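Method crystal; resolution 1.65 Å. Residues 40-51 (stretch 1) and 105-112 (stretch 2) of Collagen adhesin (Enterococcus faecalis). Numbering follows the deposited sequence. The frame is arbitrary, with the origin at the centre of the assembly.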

ATOM      1  N   ALA A  40       4.015  -7.224   3.108  1.00 10.78           N
ATOM      2  CA  ALA A  40       5.267  -7.602   2.463  1.00 11.91           C
ATOM      3  C   ALA A  40       4.933  -7.471   0.983  1.00 11.85           C
ATOM      4  O   ALA A  40       4.102  -8.216   0.459  1.00 11.64           O
ATOM      5  CB  ALA A  40       5.638  -9.042   2.799  1.00 12.61           C
ATOM      6  N   ASP A  41       5.572  -6.516   0.315  1.00 10.92           N
ATOM      7  CA  ASP A  41       5.297  -6.259  -1.092  1.00 10.39           C
ATOM      8  C   ASP A  41       6.444  -6.610  -2.036  1.00 11.01           C
ATOM      9  O   ASP A  41       7.583  -6.200  -1.824  1.00 10.66           O
ATOM     10  CB  ASP A  41       4.923  -4.783  -1.260  1.00 11.34           C
ATOM     11  CG  ASP A  41       4.294  -4.489  -2.601  1.00 11.19           C
ATOM     12  OD1 ASP A  41       4.977  -4.660  -3.631  1.00 10.02           O
ATOM     13  OD2 ASP A  41       3.111  -4.088  -2.616  1.00 11.19           O
ATOM     14  N   ARG A  42       6.127  -7.374  -3.079  1.00 11.26           N
ATOM     15  CA  ARG A  42       7.108  -7.778  -4.081  1.00 11.52           C
ATOM     16  C   ARG A  42       6.593  -7.349  -5.448  1.00 12.13           C
ATOM     17  O   ARG A  42       5.663  -7.951  -5.987  1.00 12.71           O
ATOM     18  CB  ARG A  42       7.313  -9.292  -4.046  1.00 13.93           C
ATOM     19  N   GLN A  43       7.204  -6.310  -6.005  1.00 11.54           N
ATOM     20  CA  GLN A  43       6.781  -5.787  -7.298  1.00 13.31           C
ATOM     21  C   GLN A  43       7.162  -6.686  -8.468  1.00 13.28           C
ATOM     22  O   GLN A  43       8.194  -7.360  -8.437  1.00 13.65           O
ATOM     23  CB  GLN A  43       7.364  -4.391  -7.499  1.00 13.90           C
ATOM     24  CG  GLN A  43       6.788  -3.650  -8.679  1.00 17.12           C
ATOM     25  CD  GLN A  43       7.230  -2.209  -8.707  1.00 18.30           C
ATOM     26  OE1 GLN A  43       8.398  -1.903  -8.967  1.00 20.60           O
ATOM     27  NE2 GLN A  43       6.301  -1.309  -8.422  1.00 18.89           N
ATOM     28  N   GLY A  44       6.313  -6.686  -9.492  1.00 13.08           N
ATOM     29  CA  GLY A  44       6.542  -7.500 -10.673  1.00 13.34           C
ATOM     30  C   GLY A  44       7.566  -6.911 -11.621  1.00 13.72           C
ATOM     31  O   GLY A  44       8.055  -5.801 -11.419  1.00 14.01           O
ATOM     32  N   SER A  45       7.886  -7.659 -12.670  1.00 13.11           N
ATOM     33  CA  SER A  45       8.874  -7.225 -13.653  1.00 13.40           C
ATOM     34  C   SER A  45       8.463  -6.005 -14.471  1.00 13.46           C
ATOM     35  O   SER A  45       7.304  -5.577 -14.448  1.00 12.35           O
ATOM     36  CB  SER A  45       9.185  -8.380 -14.607  1.00 13.73           C
ATOM     37  OG  SER A  45       8.046  -8.716 -15.385  1.00 15.75           O
ATOM     38  N   GLY A  46       9.438  -5.451 -15.190  1.00 13.54           N
ATOM     39  CA  GLY A  46       9.207  -4.303 -16.052  1.00 13.10           C
ATOM     40  C   GLY A  46       8.984  -2.982 -15.349  1.00 12.94           C
ATOM     41  O   GLY A  46       8.536  -2.015 -15.973  1.00 13.72           O
ATOM     42  N   GLN A  47       9.322  -2.931 -14.062  1.00 12.32           N
ATOM     43  CA  GLN A  47       9.117  -1.733 -13.257  1.00 12.79           C
ATOM     44  C   GLN A  47      10.265  -1.479 -12.295  1.00 12.72           C
ATOM     45  O   GLN A  47      10.930  -2.409 -11.840  1.00 14.13           O
ATOM     46  CB  GLN A  47       7.846  -1.882 -12.418  1.00 12.23           C
ATOM     47  CG  GLN A  47       6.607  -2.297 -13.184  1.00 12.35           C
ATOM     48  CD  GLN A  47       5.480  -2.717 -12.259  1.00 13.95           C
ATOM     49  OE1 GLN A  47       4.898  -1.889 -11.559  1.00 14.62           O
ATOM     50  NE2 GLN A  47       5.178  -4.013 -12.243  1.00 13.82           N
ATOM     51  N   GLN A  48      10.478  -0.207 -11.987  1.00 13.76           N
ATOM     52  CA  GLN A  48      11.495   0.206 -11.037  1.00 14.61           C
ATOM     53  C   GLN A  48      10.799   1.099 -10.027  1.00 13.82           C
ATOM     54  O   GLN A  48      10.350   2.197 -10.349  1.00 14.50           O
ATOM     55  CB  GLN A  48      12.630   0.956 -11.733  1.00 17.15           C
ATOM     56  CG  GLN A  48      13.588   0.014 -12.436  1.00 23.02           C
ATOM     57  CD  GLN A  48      14.285  -0.933 -11.465  1.00 26.44           C
ATOM     58  OE1 GLN A  48      14.666  -2.046 -11.831  1.00 30.14           O
ATOM     59  NE2 GLN A  48      14.459  -0.488 -10.223  1.00 28.21           N
ATOM     60  N   LEU A  49      10.695   0.601  -8.803  1.00 13.09           N
ATOM     61  CA  LEU A  49      10.037   1.325  -7.727  1.00 12.49           C
ATOM     62  C   LEU A  49      10.646   2.699  -7.461  1.00 12.85           C
ATOM     63  O   LEU A  49      11.863   2.836  -7.347  1.00 13.82           O
ATOM     64  CB  LEU A  49      10.092   0.487  -6.451  1.00 11.92           C
ATOM     65  CG  LEU A  49       9.495   1.098  -5.185  1.00 12.93           C
ATOM     66  CD1 LEU A  49       7.996   1.307  -5.372  1.00 14.43           C
ATOM     67  CD2 LEU A  49       9.756   0.168  -4.009  1.00 14.29           C
ATOM     68  N   ASN A  50       9.790   3.716  -7.374  1.00 11.89           N
ATOM     69  CA  ASN A  50      10.233   5.077  -7.087  1.00 12.28           C
ATOM     70  C   ASN A  50      10.133   5.215  -5.564  1.00 12.67           C
ATOM     71  O   ASN A  50       9.090   5.592  -5.028  1.00 11.94           O
ATOM     72  CB  ASN A  50       9.313   6.083  -7.792  1.00 14.13           C
ATOM     73  CG  ASN A  50       9.359   5.957  -9.312  1.00 17.39           C
ATOM     74  OD1 ASN A  50       8.425   6.358 -10.014  1.00 18.97           O
ATOM     75  ND2 ASN A  50      10.453   5.410  -9.826  1.00 18.44           N
ATOM     76  N   LYS A  51      11.223   4.895  -4.871  1.00 12.21           N
ATOM     77  CA  LYS A  51      11.247   4.928  -3.409  1.00 13.03           C
ATOM     78  C   LYS A  51      10.938   6.255  -2.736  1.00 13.38           C
ATOM     79  O   LYS A  51      10.621   6.283  -1.547  1.00 15.72           O
ATOM     80  CB  LYS A  51      12.594   4.414  -2.897  1.00 14.25           C
ATOM     81  CG  LYS A  51      12.870   2.973  -3.247  1.00 15.92           C
ATOM     82  CD  LYS A  51      14.172   2.516  -2.626  1.00 19.88           C
ATOM     83  CE  LYS A  51      14.485   1.084  -2.988  1.00 21.29           C
ATOM     84  NZ  LYS A  51      15.755   0.654  -2.339  1.00 24.37           N
ATOM     85  N   ARG A 105      -0.090   5.859  -1.816  1.00  9.35           N
ATOM     86  CA  ARG A 105       0.148   6.073  -3.232  1.00  9.56           C
ATOM     87  C   ARG A 105       1.644   6.090  -3.504  1.00  9.47           C
ATOM     88  O   ARG A 105       2.408   6.704  -2.766  1.00 10.15           O
ATOM     89  CB  ARG A 105      -0.444   7.416  -3.682  1.00  9.70           C
ATOM     90  CG  ARG A 105      -1.971   7.485  -3.710  1.00 10.59           C
ATOM     91  CD  ARG A 105      -2.428   8.871  -4.158  1.00 10.40           C
ATOM     92  NE  ARG A 105      -3.870   8.940  -4.402  1.00 11.48           N
ATOM     93  CZ  ARG A 105      -4.797   8.986  -3.450  1.00 13.13           C
ATOM     94  NH1 ARG A 105      -4.449   8.979  -2.170  1.00 11.38           N
ATOM     95  NH2 ARG A 105      -6.083   9.033  -3.781  1.00 13.84           N
ATOM     96  N   TYR A 106       2.060   5.394  -4.555  1.00  9.44           N
ATOM     97  CA  TYR A 106       3.457   5.394  -4.959  1.00  9.23           C
ATOM     98  C   TYR A 106       3.510   5.013  -6.423  1.00  9.79           C
ATOM     99  O   TYR A 106       2.559   4.445  -6.961  1.00 10.15           O
ATOM    100  CB  TYR A 106       4.298   4.431  -4.104  1.00  9.68           C
ATOM    101  CG  TYR A 106       4.003   2.960  -4.289  1.00 10.30           C
ATOM    102  CD1 TYR A 106       4.663   2.208  -5.266  1.00  9.31           C
ATOM    103  CD2 TYR A 106       3.072   2.312  -3.474  1.00 10.54           C
ATOM    104  CE1 TYR A 106       4.405   0.847  -5.421  1.00 11.21           C
ATOM    105  CE2 TYR A 106       2.805   0.954  -3.622  1.00 10.18           C
ATOM    106  CZ  TYR A 106       3.474   0.228  -4.596  1.00 10.01           C
ATOM    107  OH  TYR A 106       3.212  -1.113  -4.746  1.00 12.80           O
ATOM    108  N   THR A 107       4.619   5.337  -7.075  1.00 10.13           N
ATOM    109  CA  THR A 107       4.757   5.018  -8.484  1.00 10.23           C
ATOM    110  C   THR A 107       5.982   4.179  -8.752  1.00 11.35           C
ATOM    111  O   THR A 107       6.874   4.056  -7.915  1.00 11.05           O
ATOM    112  CB  THR A 107       4.892   6.287  -9.343  1.00 10.98           C
ATOM    113  OG1 THR A 107       5.965   7.091  -8.838  1.00 12.75           O
ATOM    114  CG2 THR A 107       3.601   7.086  -9.327  1.00 10.85           C
ATOM    115  N   SER A 108       5.998   3.587  -9.935  1.00 12.14           N
ATOM    116  CA  SER A 108       7.130   2.810 -10.383  1.00 13.44           C
ATOM    117  C   SER A 108       7.361   3.260 -11.804  1.00 13.62           C
ATOM    118  O   SER A 108       6.416   3.592 -12.519  1.00 13.65           O
ATOM    119  CB  SER A 108       6.830   1.317 -10.335  1.00 14.72           C
ATOM    120  OG  SER A 108       6.791   0.887  -8.989  1.00 19.31           O
ATOM    121  N   THR A 109       8.625   3.308 -12.197  1.00 13.35           N
ATOM    122  CA  THR A 109       8.980   3.708 -13.547  1.00 14.47           C
ATOM    123  C   THR A 109       8.933   2.469 -14.426  1.00 13.83           C
ATOM    124  O   THR A 109       9.408   1.403 -14.031  1.00 14.01           O
ATOM    125  CB  THR A 109      10.402   4.304 -13.587  1.00 15.26           C
ATOM    126  OG1 THR A 109      10.440   5.500 -12.799  1.00 17.98           O
ATOM    127  CG2 THR A 109      10.807   4.625 -15.019  1.00 17.22           C
ATOM    128  N   ILE A 110       8.343   2.609 -15.607  1.00 14.08           N
ATOM    129  CA  ILE A 110       8.244   1.502 -16.544  1.00 13.46           C
ATOM    130  C   ILE A 110       9.546   1.427 -17.335  1.00 14.00           C
ATOM    131  O   ILE A 110       9.970   2.411 -17.936  1.00 15.16           O
ATOM    132  CB  ILE A 110       7.067   1.710 -17.515  1.00 14.13           C
ATOM    133  CG1 ILE A 110       5.753   1.750 -16.728  1.00 14.34           C
ATOM    134  CG2 ILE A 110       7.048   0.598 -18.553  1.00 15.11           C
ATOM    135  CD1 ILE A 110       4.533   2.106 -17.564  1.00 14.99           C
ATOM    136  N   THR A 111      10.180   0.260 -17.317  1.00 14.19           N
ATOM    137  CA  THR A 111      11.436   0.060 -18.030  1.00 14.95           C
ATOM    138  C   THR A 111      11.183  -0.246 -19.504  1.00 14.80           C
ATOM    139  O   THR A 111      10.040  -0.429 -19.926  1.00 13.99           O
ATOM    140  CB  THR A 111      12.227  -1.120 -17.433  1.00 14.60           C
ATOM    141  OG1 THR A 111      11.479  -2.330 -17.617  1.00 14.98           O
ATOM    142  CG2 THR A 111      12.480  -0.899 -15.946  1.00 15.85           C
ATOM    143  N   GLU A 112      12.256  -0.293 -20.289  1.00 15.93           N
ATOM    144  CA  GLU A 112      12.139  -0.605 -21.710  1.00 17.17           C
ATOM    145  C   GLU A 112      11.459  -1.963 -21.873  1.00 16.74           C
ATOM    146  O   GLU A 112      10.551  -2.117 -22.688  1.00 16.84           O
ATOM    147  CB  GLU A 112      13.526  -0.625 -22.361  1.00 18.61           C
ATOM    148  CG  GLU A 112      13.570  -1.131 -23.805  1.00 20.86           C
ATOM    149  CD  GLU A 112      12.669  -0.353 -24.750  1.00 21.45           C
ATOM    150  OE1 GLU A 112      12.444   0.853 -24.511  1.00 23.48           O
ATOM    151  OE2 GLU A 112      12.195  -0.946 -25.745  1.00 21.91           O
TER

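The strand that begins at Gln47 runs antiparallel to strand 105-110, with Gln48 and Thr109 forming the hydrogen-bonded pair: Gln48 N donates to Thr109 O and Thr109 N to Gln48 O, both at 2.8 Å. The ladder continues past this pair in both directions, through Asn50 N to Thr107 O (3.0 Å) and Thr111 N to Gly46 O (3.1 Å). Gly46 itself adopts a positive phi of 73°, a conformation that favours glycine.

Side chains extend the pairing. Asn50, with chi1 in the m rotamer, points its CB toward the partner strand and uses both ends of its amide: OD1 accepts from Thr107 OG1 (2.8 Å), while ND2 donates to Thr109 OG1 (3.0 Å). The p rotamer of Thr107 and the m rotamer of Thr109 place their hydroxyls to meet it.

Gln47, Leu49, Ser108 and Ile110 share the other face from Gln48 and Thr109. Here Leu49, chi1 t and chi2 p, brings CD1 to 3.5 Å from Tyr106 CD1, an apolar contact oblique to the ring. From strand 40-43, whose axis comes no closer than 11.4 Å to that of strand 105-110, Gln43 bridges the gap with an extended t,t side chain; its NE2 lies at the Tyr106 ring edge and donates to Ser108 OG in a very short 2.3 Å hydrogen bond.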